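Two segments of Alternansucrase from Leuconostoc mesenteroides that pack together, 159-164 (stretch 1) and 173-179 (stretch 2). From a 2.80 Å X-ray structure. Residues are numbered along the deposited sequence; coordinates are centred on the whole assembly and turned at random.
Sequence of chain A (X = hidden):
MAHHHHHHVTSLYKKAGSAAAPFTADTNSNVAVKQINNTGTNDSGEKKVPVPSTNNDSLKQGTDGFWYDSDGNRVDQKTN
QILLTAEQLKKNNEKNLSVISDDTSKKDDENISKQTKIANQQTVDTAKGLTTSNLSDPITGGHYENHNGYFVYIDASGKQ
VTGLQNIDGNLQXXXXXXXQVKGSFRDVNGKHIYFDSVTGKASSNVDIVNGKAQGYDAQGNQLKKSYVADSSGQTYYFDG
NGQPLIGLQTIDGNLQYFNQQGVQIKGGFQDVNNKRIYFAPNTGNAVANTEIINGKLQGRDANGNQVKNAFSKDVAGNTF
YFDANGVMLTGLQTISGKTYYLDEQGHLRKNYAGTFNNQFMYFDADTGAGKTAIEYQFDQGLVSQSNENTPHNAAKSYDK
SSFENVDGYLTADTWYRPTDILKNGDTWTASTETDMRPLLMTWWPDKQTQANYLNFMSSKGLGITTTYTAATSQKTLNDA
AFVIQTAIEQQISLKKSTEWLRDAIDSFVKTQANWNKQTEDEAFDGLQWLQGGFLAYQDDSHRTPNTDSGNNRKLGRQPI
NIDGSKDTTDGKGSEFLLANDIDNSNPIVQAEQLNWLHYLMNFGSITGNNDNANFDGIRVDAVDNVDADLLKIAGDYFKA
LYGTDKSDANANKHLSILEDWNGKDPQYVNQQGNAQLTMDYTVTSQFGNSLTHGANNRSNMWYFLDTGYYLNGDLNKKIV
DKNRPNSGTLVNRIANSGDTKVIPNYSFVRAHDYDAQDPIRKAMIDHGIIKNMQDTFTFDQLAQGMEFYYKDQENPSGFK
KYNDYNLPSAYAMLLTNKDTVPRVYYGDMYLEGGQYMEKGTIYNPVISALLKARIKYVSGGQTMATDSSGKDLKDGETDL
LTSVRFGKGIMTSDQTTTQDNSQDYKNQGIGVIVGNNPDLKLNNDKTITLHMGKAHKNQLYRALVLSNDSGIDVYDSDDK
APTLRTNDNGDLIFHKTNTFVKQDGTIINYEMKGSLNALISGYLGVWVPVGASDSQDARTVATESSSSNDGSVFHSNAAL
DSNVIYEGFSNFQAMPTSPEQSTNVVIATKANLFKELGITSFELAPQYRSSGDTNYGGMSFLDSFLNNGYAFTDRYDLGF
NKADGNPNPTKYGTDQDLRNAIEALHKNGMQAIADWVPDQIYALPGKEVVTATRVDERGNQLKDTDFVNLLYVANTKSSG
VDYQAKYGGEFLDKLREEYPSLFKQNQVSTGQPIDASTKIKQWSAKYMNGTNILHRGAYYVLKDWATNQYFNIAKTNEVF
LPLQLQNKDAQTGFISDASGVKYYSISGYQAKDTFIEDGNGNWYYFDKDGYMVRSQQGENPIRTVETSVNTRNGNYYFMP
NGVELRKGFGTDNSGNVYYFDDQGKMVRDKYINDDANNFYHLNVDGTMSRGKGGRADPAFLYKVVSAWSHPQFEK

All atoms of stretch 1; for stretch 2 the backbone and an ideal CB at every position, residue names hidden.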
ATOM      1  N   LYS A 159     -25.551  10.262 -33.880  1.00127.06           N
ATOM      2  CA  LYS A 159     -25.800   9.424 -35.048  1.00126.48           C
ATOM      3  C   LYS A 159     -25.576   7.952 -34.708  1.00120.80           C
ATOM      4  O   LYS A 159     -24.569   7.593 -34.111  1.00105.86           O
ATOM      5  CB  LYS A 159     -24.874   9.838 -36.196  1.00129.14           C
ATOM      6  CG  LYS A 159     -25.370   9.443 -37.587  1.00125.18           C
ATOM      7  CD  LYS A 159     -24.370   9.832 -38.672  1.00125.94           C
ATOM      8  CE  LYS A 159     -24.048  11.327 -38.643  1.00125.84           C
ATOM      9  NZ  LYS A 159     -23.288  11.799 -39.833  1.00125.24           N
ATOM     10  N   GLN A 160     -26.534   7.113 -35.093  1.00120.25           N
ATOM     11  CA  GLN A 160     -26.420   5.661 -34.938  1.00111.71           C
ATOM     12  C   GLN A 160     -25.322   5.136 -35.852  1.00106.37           C
ATOM     13  O   GLN A 160     -25.153   5.613 -36.971  1.00107.85           O
ATOM     14  CB  GLN A 160     -27.745   4.973 -35.288  1.00109.94           C
ATOM     15  CG  GLN A 160     -27.918   3.601 -34.662  1.00106.28           C
ATOM     16  CD  GLN A 160     -29.302   3.029 -34.893  1.00104.62           C
ATOM     17  OE1 GLN A 160     -29.904   2.450 -33.991  1.00104.50           O
ATOM     18  NE2 GLN A 160     -29.817   3.200 -36.097  1.00104.62           N
ATOM     19  N   VAL A 161     -24.588   4.143 -35.374  1.00 98.75           N
ATOM     20  CA  VAL A 161     -23.410   3.658 -36.076  1.00 95.91           C
ATOM     21  C   VAL A 161     -23.593   2.294 -36.752  1.00 90.91           C
ATOM     22  O   VAL A 161     -24.003   1.314 -36.125  1.00 89.64           O
ATOM     23  CB  VAL A 161     -22.224   3.574 -35.106  1.00 98.95           C
ATOM     24  CG1 VAL A 161     -21.050   2.885 -35.767  1.00101.52           C
ATOM     25  CG2 VAL A 161     -21.830   4.965 -34.644  1.00 98.73           C
ATOM     26  N   THR A 162     -23.250   2.246 -38.034  1.00 88.98           N
ATOM     27  CA  THR A 162     -23.201   0.996 -38.800  1.00 84.93           C
ATOM     28  C   THR A 162     -21.755   0.676 -39.172  1.00 82.82           C
ATOM     29  O   THR A 162     -20.883   1.526 -39.054  1.00 80.98           O
ATOM     30  CB  THR A 162     -24.035   1.085 -40.099  1.00 81.82           C
ATOM     31  OG1 THR A 162     -23.443   2.050 -40.978  1.00 78.15           O
ATOM     32  CG2 THR A 162     -25.496   1.454 -39.786  1.00 80.52           C
ATOM     33  N   GLY A 163     -21.518  -0.557 -39.620  1.00 83.29           N
ATOM     34  CA  GLY A 163     -20.226  -0.967 -40.172  1.00 82.69           C
ATOM     35  C   GLY A 163     -19.167  -1.267 -39.125  1.00 81.04           C
ATOM     36  O   GLY A 163     -19.418  -1.202 -37.923  1.00 78.07           O
ATOM     37  N   LEU A 164     -17.972  -1.603 -39.599  1.00 82.38           N
ATOM     38  CA  LEU A 164     -16.831  -1.871 -38.733  1.00 81.41           C
ATOM     39  C   LEU A 164     -16.392  -0.581 -38.044  1.00 81.19           C
ATOM     40  O   LEU A 164     -16.231   0.438 -38.711  1.00 83.54           O
ATOM     41  CB  LEU A 164     -15.682  -2.435 -39.574  1.00 82.83           C
ATOM     42  CG  LEU A 164     -14.420  -2.822 -38.795  1.00 85.51           C
ATOM     43  CD1 LEU A 164     -14.562  -4.181 -38.096  1.00 85.69           C
ATOM     44  CD2 LEU A 164     -13.219  -2.804 -39.734  1.00 86.69           C
ATOM     45  N   UNK A 173     -18.467  -4.476 -34.871  1.00 72.05           N
ATOM     46  CA  UNK A 173     -19.218  -4.389 -36.137  1.00 71.92           C
ATOM     47  C   UNK A 173     -20.714  -4.260 -35.877  1.00 72.61           C
ATOM     48  O   UNK A 173     -21.236  -4.882 -34.959  1.00 71.25           O
ATOM     49  CB  UNK A 173     -18.946  -5.617 -37.009  1.00 71.92           C
ATOM     50  N   UNK A 174     -21.378  -3.428 -36.685  1.00 73.69           N
ATOM     51  CA  UNK A 174     -22.827  -3.267 -36.665  1.00 76.98           C
ATOM     52  C   UNK A 174     -23.396  -3.452 -38.066  1.00 80.03           C
ATOM     53  O   UNK A 174     -22.892  -2.875 -39.020  1.00 83.75           O
ATOM     54  CB  UNK A 174     -23.211  -1.894 -36.109  1.00 76.98           C
ATOM     55  N   UNK A 175     -24.441  -4.262 -38.187  1.00 84.32           N
ATOM     56  CA  UNK A 175     -25.101  -4.523 -39.482  1.00 88.30           C
ATOM     57  C   UNK A 175     -25.827  -3.261 -39.946  1.00 89.67           C
ATOM     58  O   UNK A 175     -25.661  -2.209 -39.325  1.00 90.89           O
ATOM     59  CB  UNK A 175     -26.081  -5.693 -39.374  1.00 88.30           C
ATOM     60  N   UNK A 176     -26.615  -3.355 -41.025  1.00 94.43           N
ATOM     61  CA  UNK A 176     -27.341  -2.179 -41.582  1.00 97.24           C
ATOM     62  C   UNK A 176     -28.407  -1.540 -40.649  1.00 98.30           C
ATOM     63  O   UNK A 176     -28.614  -0.318 -40.681  1.00 94.52           O
ATOM     64  CB  UNK A 176     -28.033  -2.603 -42.879  1.00 97.24           C
ATOM     65  N   UNK A 177     -29.066  -2.348 -39.818  1.00 99.86           N
ATOM     66  CA  UNK A 177     -30.006  -1.815 -38.802  1.00 95.68           C
ATOM     67  C   UNK A 177     -29.331  -1.136 -37.595  1.00 91.66           C
ATOM     68  O   UNK A 177     -30.018  -0.489 -36.805  1.00 91.38           O
ATOM     69  CB  UNK A 177     -30.889  -2.955 -38.289  1.00 95.68           C
ATOM     70  N   UNK A 178     -28.007  -1.286 -37.452  1.00 88.71           N
ATOM     71  CA  UNK A 178     -27.233  -0.618 -36.395  1.00 84.35           C
ATOM     72  C   UNK A 178     -26.940  -1.521 -35.211  1.00 86.34           C
ATOM     73  O   UNK A 178     -26.334  -1.096 -34.215  1.00 88.31           O
ATOM     74  CB  UNK A 178     -27.981   0.624 -35.905  1.00 84.35           C
ATOM     75  N   UNK A 179     -27.378  -2.774 -35.307  1.00 89.01           N
ATOM     76  CA  UNK A 179     -27.172  -3.740 -34.228  1.00 85.59           C
ATOM     77  C   UNK A 179     -25.750  -4.261 -34.241  1.00 82.03           C
ATOM     78  O   UNK A 179     -25.111  -4.348 -35.295  1.00 83.25           O
ATOM     79  CB  UNK A 179     -28.159  -4.903 -34.346  1.00 85.59           C
TER

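Position 173 lies beside Leu-164 in a loose antiparallel pairing, with the two CA atoms 4.3 Å apart. Its CB lies on the same sheet face as the Leu-164 side chain, 4.5 Å from Gly-163 O. Stretch 1 offers a flat glycine and an aliphatic neighbour here. A beta-branched, aliphatic or aromatic residue would suit. The residue is Tyr-173. Its ring lies with one face over Gly-163 CA, where no side chain intervenes. The ring atom CD2 comes 4.1 Å from Leu-164 CB, an apolar contact.

Position 174 pairs with Gly-163. Gly-163 N donates to the O of 174 at 2.8 Å, and the N of 174 donates to Gly-163 O at 3.2 Å. These backbone bonds exclude proline but otherwise select no side chain. The ideal CB is 3.3 Å from Val-161 O and 3.9 Å from Thr-162 CA, and the valine side chain lies close by. An apolar side chain, aliphatic or aromatic, fits. The residue is Phe-174. Its CD1 meets Val-161 CG1 at 4.2 Å, and Gly-163 O lies at the edge of the ring, near its plane.

Position 175 points away, and its CB has nothing of stretch 1 within 5.5 Å. It opens a type I turn that ends at 178, so Asp, Asn or Ser would be reasonable. It is Asp-175, whose carboxylate is hydrogen-bonded elsewhere in the structure. Its backbone O accepts from the N of 178 at 3.1 Å and also lies 3.7 Å from Thr-162 CG2.

Position 176 also points away, with phi/psi of -64/-33. Many polar residues, or proline, could stand here. It is Asp-176. Its backbone O is 3.7 Å from Thr-162 CG2.

Position 177 points away too, at -74/-11. Asn, Asp or Ser are common at this place in a turn. It is Asn-177, and its OD1 accepts from the N of 179 at 3.2 Å, bracing the chain just after the turn.

Position 178 has phi/psi of 99/2, and its CB position points toward stretch 1. A CB there would be 2.9 Å from Gln-160 CD, a clash, and would also jam against the preceding carbonyl O. Glycine is called for on both counts, and Gly-178 is found. Its CA sits 3.8 Å from Val-161 O. A water between the two backbones lies 2.6 Å from Val-161 O and from Gly-178 O.

Position 179 points away from stretch 1, which leaves the choice wide. It is Tyr-179, whose side chain makes no contact with stretch 1.

Stretch 2 (173-179) YFDDNGY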
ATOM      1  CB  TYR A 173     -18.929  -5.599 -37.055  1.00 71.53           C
ATOM      2  CG  TYR A 173     -19.557  -5.499 -38.452  1.00 72.97           C
ATOM      3  CD1 TYR A 173     -20.863  -5.895 -38.668  1.00 75.02           C
ATOM      4  CD2 TYR A 173     -18.847  -4.994 -39.553  1.00 73.15           C
ATOM      5  CE1 TYR A 173     -21.456  -5.801 -39.917  1.00 76.76           C
ATOM      6  CE2 TYR A 173     -19.443  -4.893 -40.809  1.00 73.57           C
ATOM      7  CZ  TYR A 173     -20.754  -5.303 -40.977  1.00 75.39           C
ATOM      8  OH  TYR A 173     -21.417  -5.231 -42.180  1.00 76.15           O
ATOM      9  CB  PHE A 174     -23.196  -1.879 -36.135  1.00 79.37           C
ATOM     10  CG  PHE A 174     -22.555  -1.553 -34.818  1.00 78.32           C
ATOM     11  CD1 PHE A 174     -21.220  -1.170 -34.761  1.00 77.44           C
ATOM     12  CD2 PHE A 174     -23.272  -1.653 -33.636  1.00 78.53           C
ATOM     13  CE1 PHE A 174     -20.607  -0.900 -33.546  1.00 78.77           C
ATOM     14  CE2 PHE A 174     -22.665  -1.366 -32.418  1.00 80.06           C
ATOM     15  CZ  PHE A 174     -21.329  -0.994 -32.368  1.00 78.35           C
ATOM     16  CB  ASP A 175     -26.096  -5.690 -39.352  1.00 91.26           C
ATOM     17  CG  ASP A 175     -25.422  -7.053 -39.287  1.00 90.92           C
ATOM     18  OD1 ASP A 175     -24.444  -7.280 -40.030  1.00 92.09           O
ATOM     19  OD2 ASP A 175     -25.907  -7.918 -38.519  1.00 90.75           O
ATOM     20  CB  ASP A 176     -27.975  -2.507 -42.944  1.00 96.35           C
ATOM     21  CG  ASP A 176     -26.934  -2.801 -44.044  1.00 98.26           C
ATOM     22  OD1 ASP A 176     -27.304  -3.436 -45.054  1.00 96.31           O
ATOM     23  OD2 ASP A 176     -25.753  -2.408 -43.924  1.00 97.98           O
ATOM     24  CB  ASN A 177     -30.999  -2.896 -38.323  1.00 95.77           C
ATOM     25  CG  ASN A 177     -30.320  -4.209 -37.929  1.00 97.76           C
ATOM     26  OD1 ASN A 177     -29.131  -4.253 -37.584  1.00 92.54           O
ATOM     27  ND2 ASN A 177     -31.081  -5.291 -37.981  1.00 99.70           N
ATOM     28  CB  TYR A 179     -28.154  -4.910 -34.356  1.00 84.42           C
ATOM     29  CG  TYR A 179     -29.613  -4.543 -34.176  1.00 83.55           C
ATOM     30  CD1 TYR A 179     -29.996  -3.412 -33.450  1.00 83.90           C
ATOM     31  CD2 TYR A 179     -30.618  -5.352 -34.693  1.00 84.70           C
ATOM     32  CE1 TYR A 179     -31.331  -3.095 -33.264  1.00 82.39           C
ATOM     33  CE2 TYR A 179     -31.958  -5.037 -34.519  1.00 83.81           C
ATOM     34  CZ  TYR A 179     -32.302  -3.906 -33.800  1.00 83.98           C
ATOM     35  OH  TYR A 179     -33.619  -3.565 -33.606  1.00 87.87           O
TER
HETATM   36  O   HOH W   1     -24.921   1.056 -33.655  1.00 64.30           O
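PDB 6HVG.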